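PDB 6KR5: cysteine synthase 3 from Entamoeba histolytica, which catalyses the pyridoxal-phosphate-dependent formation of cysteine and acetate from O-acetylserine and sulfide. Local coordinates for residues 163-166 with 167-171; 196-199 with 200-204. All blocks are in the same frame, centred on the assembly; numbering follows the deposited sequence.

Contact 1 (163-166 with 167-171)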
loop_
_atom_site.group_PDB
_atom_site.type_symbol
_atom_site.label_atom_id
_atom_site.label_comp_id
_atom_site.label_asym_id
_atom_site.label_seq_id
_atom_site.Cartn_x
_atom_site.Cartn_y
_atom_site.Cartn_z
ATOM N N PRO B 163 -20.009 -16.046 7.949
ATOM C CA PRO B 163 -19.199 -17.078 7.288
ATOM C C PRO B 163 -18.577 -16.617 5.986
ATOM O O PRO B 163 -17.638 -17.264 5.507
ATOM C CB PRO B 163 -20.203 -18.222 7.063
ATOM C CG PRO B 163 -21.534 -17.559 7.072
ATOM C CD PRO B 163 -21.419 -16.453 8.075
ATOM N N ASP B 164 -19.078 -15.528 5.386
ATOM C CA ASP B 164 -18.468 -15.009 4.168
ATOM C C ASP B 164 -17.168 -14.273 4.456
ATOM O O ASP B 164 -16.379 -14.045 3.537
ATOM C CB ASP B 164 -19.454 -14.104 3.431
ATOM C CG ASP B 164 -20.724 -14.842 3.039
ATOM O OD1 ASP B 164 -20.639 -16.062 2.777
ATOM O OD2 ASP B 164 -21.797 -14.209 3.011
ATOM N N ASN B 165 -16.930 -13.916 5.720
ATOM C CA ASN B 165 -15.598 -13.490 6.151
ATOM C C ASN B 165 -14.620 -14.657 6.045
ATOM O O ASN B 165 -13.652 -14.611 5.274
ATOM C CB ASN B 165 -15.705 -12.930 7.581
ATOM C CG ASN B 165 -14.354 -12.611 8.227
ATOM O OD1 ASN B 165 -13.294 -13.015 7.756
ATOM N ND2 ASN B 165 -14.411 -11.877 9.341
ATOM N N THR B 166 -14.885 -15.732 6.795
ATOM C CA THR B 166 -14.045 -16.925 6.764
ATOM C C THR B 166 -13.823 -17.433 5.345
ATOM O O THR B 166 -12.699 -17.796 4.972
ATOM C CB THR B 166 -14.715 -17.992 7.629
ATOM O OG1 THR B 166 -15.084 -17.386 8.867
ATOM C CG2 THR B 166 -13.782 -19.166 7.889
ATOM N N ALA B 167 -14.885 -17.453 4.538
ATOM C CA ALA B 167 -14.819 -18.018 3.193
ATOM C C ALA B 167 -13.889 -17.240 2.263
ATOM O O ALA B 167 -13.400 -17.804 1.278
ATOM C CB ALA B 167 -16.224 -18.084 2.594
ATOM N N ALA B 168 -13.648 -15.952 2.536
ATOM C CA ALA B 168 -12.697 -15.198 1.715
ATOM C C ALA B 168 -11.332 -15.859 1.691
ATOM O O ALA B 168 -10.561 -15.690 0.729
ATOM C CB ALA B 168 -12.563 -13.771 2.237
ATOM N N HIS B 169 -11.016 -16.619 2.728
ATOM C CA HIS B 169 -9.673 -17.136 2.897
ATOM C C HIS B 169 -9.469 -18.479 2.214
ATOM O O HIS B 169 -8.394 -19.079 2.356
ATOM C CB HIS B 169 -9.367 -17.189 4.382
ATOM C CG HIS B 169 -9.285 -15.826 4.979
ATOM N ND1 HIS B 169 -8.273 -14.947 4.655
ATOM C CD2 HIS B 169 -10.113 -15.162 5.817
ATOM C CE1 HIS B 169 -8.460 -13.812 5.305
ATOM N NE2 HIS B 169 -9.569 -13.916 6.018
ATOM N N VAL B 170 -10.462 -18.946 1.453
ATOM C CA VAL B 170 -10.177 -19.997 0.481
ATOM C C VAL B 170 -9.055 -19.537 -0.439
ATOM O O VAL B 170 -8.126 -20.292 -0.746
ATOM C CB VAL B 170 -11.448 -20.369 -0.303
ATOM C CG1 VAL B 170 -11.123 -21.381 -1.396
ATOM C CG2 VAL B 170 -12.496 -20.928 0.637
ATOM N N TYR B 171 -9.090 -18.264 -0.832
ATOM C CA TYR B 171 -8.050 -17.721 -1.696
ATOM C C TYR B 171 -6.730 -17.570 -0.945
ATOM O O TYR B 171 -5.678 -17.986 -1.438
ATOM C CB TYR B 171 -8.508 -16.382 -2.273
ATOM C CG TYR B 171 -9.627 -16.496 -3.285
ATOM C CD1 TYR B 171 -10.965 -16.492 -2.888
ATOM C CD2 TYR B 171 -9.342 -16.589 -4.645
ATOM C CE1 TYR B 171 -11.985 -16.591 -3.820
ATOM C CE2 TYR B 171 -10.355 -16.689 -5.583
ATOM C CZ TYR B 171 -11.671 -16.688 -5.165
ATOM O OH TYR B 171 -12.671 -16.782 -6.106
HETATM O O HOH W 1 -10.601 -12.239 8.001
#

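Contact 2 (196-199 with 200-204). With PLP (pyridoxal-5'-phosphate), chain D.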
loop_
_atom_site.group_PDB
_atom_site.type_symbol
_atom_site.label_atom_id
_atom_site.label_comp_id
_atom_site.label_asym_id
_atom_site.label_seq_id
_atom_site.Cartn_x
_atom_site.Cartn_y
_atom_site.Cartn_z
ATOM N N THR B 196 -9.310 -15.245 9.458
ATOM C CA THR B 196 -8.070 -15.710 8.838
ATOM C C THR B 196 -7.616 -17.028 9.443
ATOM O O THR B 196 -7.348 -17.993 8.716
ATOM C CB THR B 196 -6.961 -14.672 8.971
ATOM O OG1 THR B 196 -7.358 -13.463 8.311
ATOM C CG2 THR B 196 -5.699 -15.181 8.311
ATOM N N VAL B 197 -7.516 -17.091 10.773
ATOM C CA VAL B 197 -6.938 -18.284 11.387
ATOM C C VAL B 197 -7.821 -19.497 11.111
ATOM O O VAL B 197 -7.317 -20.582 10.786
ATOM C CB VAL B 197 -6.679 -18.058 12.892
ATOM C CG1 VAL B 197 -7.960 -17.978 13.712
ATOM C CG2 VAL B 197 -5.754 -19.156 13.453
ATOM N N ILE B 198 -9.143 -19.322 11.166
ATOM C CA ILE B 198 -10.048 -20.444 10.938
ATOM C C ILE B 198 -10.148 -20.759 9.451
ATOM O O ILE B 198 -10.107 -21.926 9.051
ATOM C CB ILE B 198 -11.435 -20.164 11.547
ATOM C CG1 ILE B 198 -11.342 -19.951 13.066
ATOM C CG2 ILE B 198 -12.419 -21.296 11.199
ATOM C CD1 ILE B 198 -10.495 -20.994 13.795
ATOM N N GLY B 199 -10.284 -19.730 8.612
ATOM C CA GLY B 199 -10.404 -19.968 7.181
ATOM C C GLY B 199 -9.140 -20.548 6.574
ATOM O O GLY B 199 -9.188 -21.526 5.820
ATOM N N VAL B 200 -7.990 -19.938 6.866
ATOM C CA VAL B 200 -6.746 -20.483 6.334
ATOM C C VAL B 200 -6.453 -21.834 6.969
ATOM O O VAL B 200 -6.044 -22.779 6.284
ATOM C CB VAL B 200 -5.580 -19.499 6.539
ATOM C CG1 VAL B 200 -4.264 -20.127 6.071
ATOM C CG2 VAL B 200 -5.840 -18.214 5.789
ATOM N N GLY B 201 -6.666 -21.951 8.282
ATOM C CA GLY B 201 -6.376 -23.205 8.956
ATOM C C GLY B 201 -7.217 -24.351 8.427
ATOM O O GLY B 201 -6.698 -25.429 8.122
ATOM N N GLU B 202 -8.527 -24.127 8.281
ATOM C CA GLU B 202 -9.392 -25.194 7.781
ATOM C C GLU B 202 -9.018 -25.588 6.360
ATOM O O GLU B 202 -8.994 -26.780 6.022
ATOM C CB GLU B 202 -10.858 -24.769 7.846
ATOM C CG GLU B 202 -11.450 -24.793 9.249
ATOM C CD GLU B 202 -12.934 -24.487 9.271
ATOM O OE1 GLU B 202 -13.399 -23.699 8.417
ATOM O OE2 GLU B 202 -13.638 -25.026 10.155
ATOM N N ASN B 203 -8.718 -24.604 5.510
ATOM C CA ASN B 203 -8.482 -24.916 4.107
ATOM C C ASN B 203 -7.099 -25.511 3.879
ATOM O O ASN B 203 -6.932 -26.336 2.973
ATOM C CB ASN B 203 -8.686 -23.671 3.248
ATOM C CG ASN B 203 -10.146 -23.380 2.998
ATOM O OD1 ASN B 203 -10.828 -24.134 2.305
ATOM N ND2 ASN B 203 -10.637 -22.284 3.562
ATOM N N LEU B 204 -6.101 -25.126 4.677
ATOM C CA LEU B 204 -4.816 -25.809 4.580
ATOM C C LEU B 204 -4.919 -27.233 5.115
ATOM O O LEU B 204 -4.342 -28.160 4.537
ATOM C CB LEU B 204 -3.733 -25.030 5.323
ATOM C CG LEU B 204 -3.263 -23.743 4.638
ATOM C CD1 LEU B 204 -2.187 -23.060 5.472
ATOM C CD2 LEU B 204 -2.755 -24.048 3.236
HETATM N N1 PLP D . -4.661 -7.195 12.137
HETATM C C2 PLP D . -5.325 -6.236 11.423
HETATM C C2A PLP D . -4.636 -4.931 11.173
HETATM C C3 PLP D . -6.600 -6.488 10.948
HETATM O O3 PLP D . -7.245 -5.514 10.241
HETATM C C4 PLP D . -7.201 -7.715 11.193
HETATM C C4A PLP D . -8.607 -7.975 10.784
HETATM O O4A PLP D . -9.264 -7.088 10.224
HETATM C C5 PLP D . -6.512 -8.686 11.918
HETATM C C6 PLP D . -5.249 -8.409 12.387
HETATM C C5A PLP D . -7.122 -10.026 12.264
HETATM O O4P PLP D . -7.572 -10.769 11.165
HETATM P P PLP D . -8.891 -11.650 11.388
HETATM O O1P PLP D . -8.689 -12.477 12.645
HETATM O O2P PLP D . -10.040 -10.700 11.568
HETATM O O3P PLP D . -9.042 -12.500 10.178
#

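Contact 1 (163-166 with 167-171)
A single water bridges Asn165 and His169, four residues apart: it donates to Asn165 OD1 at 2.8 Å and lies 2.8 Å from His169 NE2, at the edge of the imidazole and in its plane. Asn165 OD1 and His169 NE2 themselves are 4.2 Å apart, too far for a direct bond, so the water fills the step. Both groups are held at their other ends as well: Asn165 ND2 binds Thr193 OG1 and Gln159 O, while His169 ND1 pairs with Thr172 OG1, which fixes the turn of the ring. With CG anti to its own carbonyl carbon (chi1 -67°), His169 folds back along the turn, bringing CD2 to 3.6 Å from Asn165 O.

Beneath the side chains the backbone tightens. Ala167 N bonds Pro163 O at 2.9 Å, a four-residue step, but Ala168 N and His169 N reach back three residues, to Asn165 O and Thr166 O, each at 3.0 Å. Asp164 O keeps a weak bond to Ala168 N and takes a second donor, Asn64 ND2; the carboxylate of Asp164 forms a salt bridge with Arg74. Pro163 suits a first helical turn, where its missing N-H costs little.

Since Asn165 holds Thr193, which binds the cofactor, and the side chain of His169 comes within about 4 Å of it, the turn probably belongs to the second shell of a fold-type II pyridoxal-phosphate site.

Contact 2 (196-199 with 200-204)
The carboxamide of Asn203 turns back along its helix and gives ND2 to Gly199 O at 2.8 Å, that oxygen lying 23° out of the amide plane. Asn203 N reaches the same oxygen at 3.1 Å from the opposite face of the carbonyl, so one residue grips it twice. One residue earlier, Glu202 CB and CG pass close to Ile198 O, and the extended chain crosses the methyl of Ile198, Glu202 CD to Ile198 CG2 3.8 Å, on its way to a salt bridge between OE2 and Lys247; a long chain suits the place, its charge met at the far end.

This is the helix of a beta-alpha-beta unit between strands 186-190 and 212-218, and its first turn holds the cofactor phosphate. Thr196 N donates to PLP O3P at 2.9 Å, and Thr196 OG1 donates to it at 2.7 Å. With OG1 anti to the carbonyl carbon (chi1 -61°), the hydroxyl sits beside its own N-H and both can serve one oxygen, where the helix dipole would probably add to the pull.

The other branch, Thr196 CG2, lies alongside Val200 CG2 at 3.9 Å. Val200 in turn packs on Ile187 of strand 186-190, whereas Val197 spans Ser189 and Val213 beneath the helix.

How the contacts relate
Contact 2 is largely buried, its helix set against the sheet, with Glu202 and Asn203 reaching its partly exposed side; contact 1 is only partly buried, with Pro163, Val170 and Tyr171 exposed and Tyr171 also meeting Ile6 of the second subunit. The two touch directly: His169 and Thr196 pack together beside the cofactor, His169 CB lies against Val200, and the methyl of Thr166 comes down on Gly199, a close approach that the bare glycine probably allows. Their chemistry differs accordingly. The regular helix 195-207 binds the phosphate directly through Thr196, whereas the kinked stretch 163-171 acts from behind, through the amide of Asn165, which bonds Thr193.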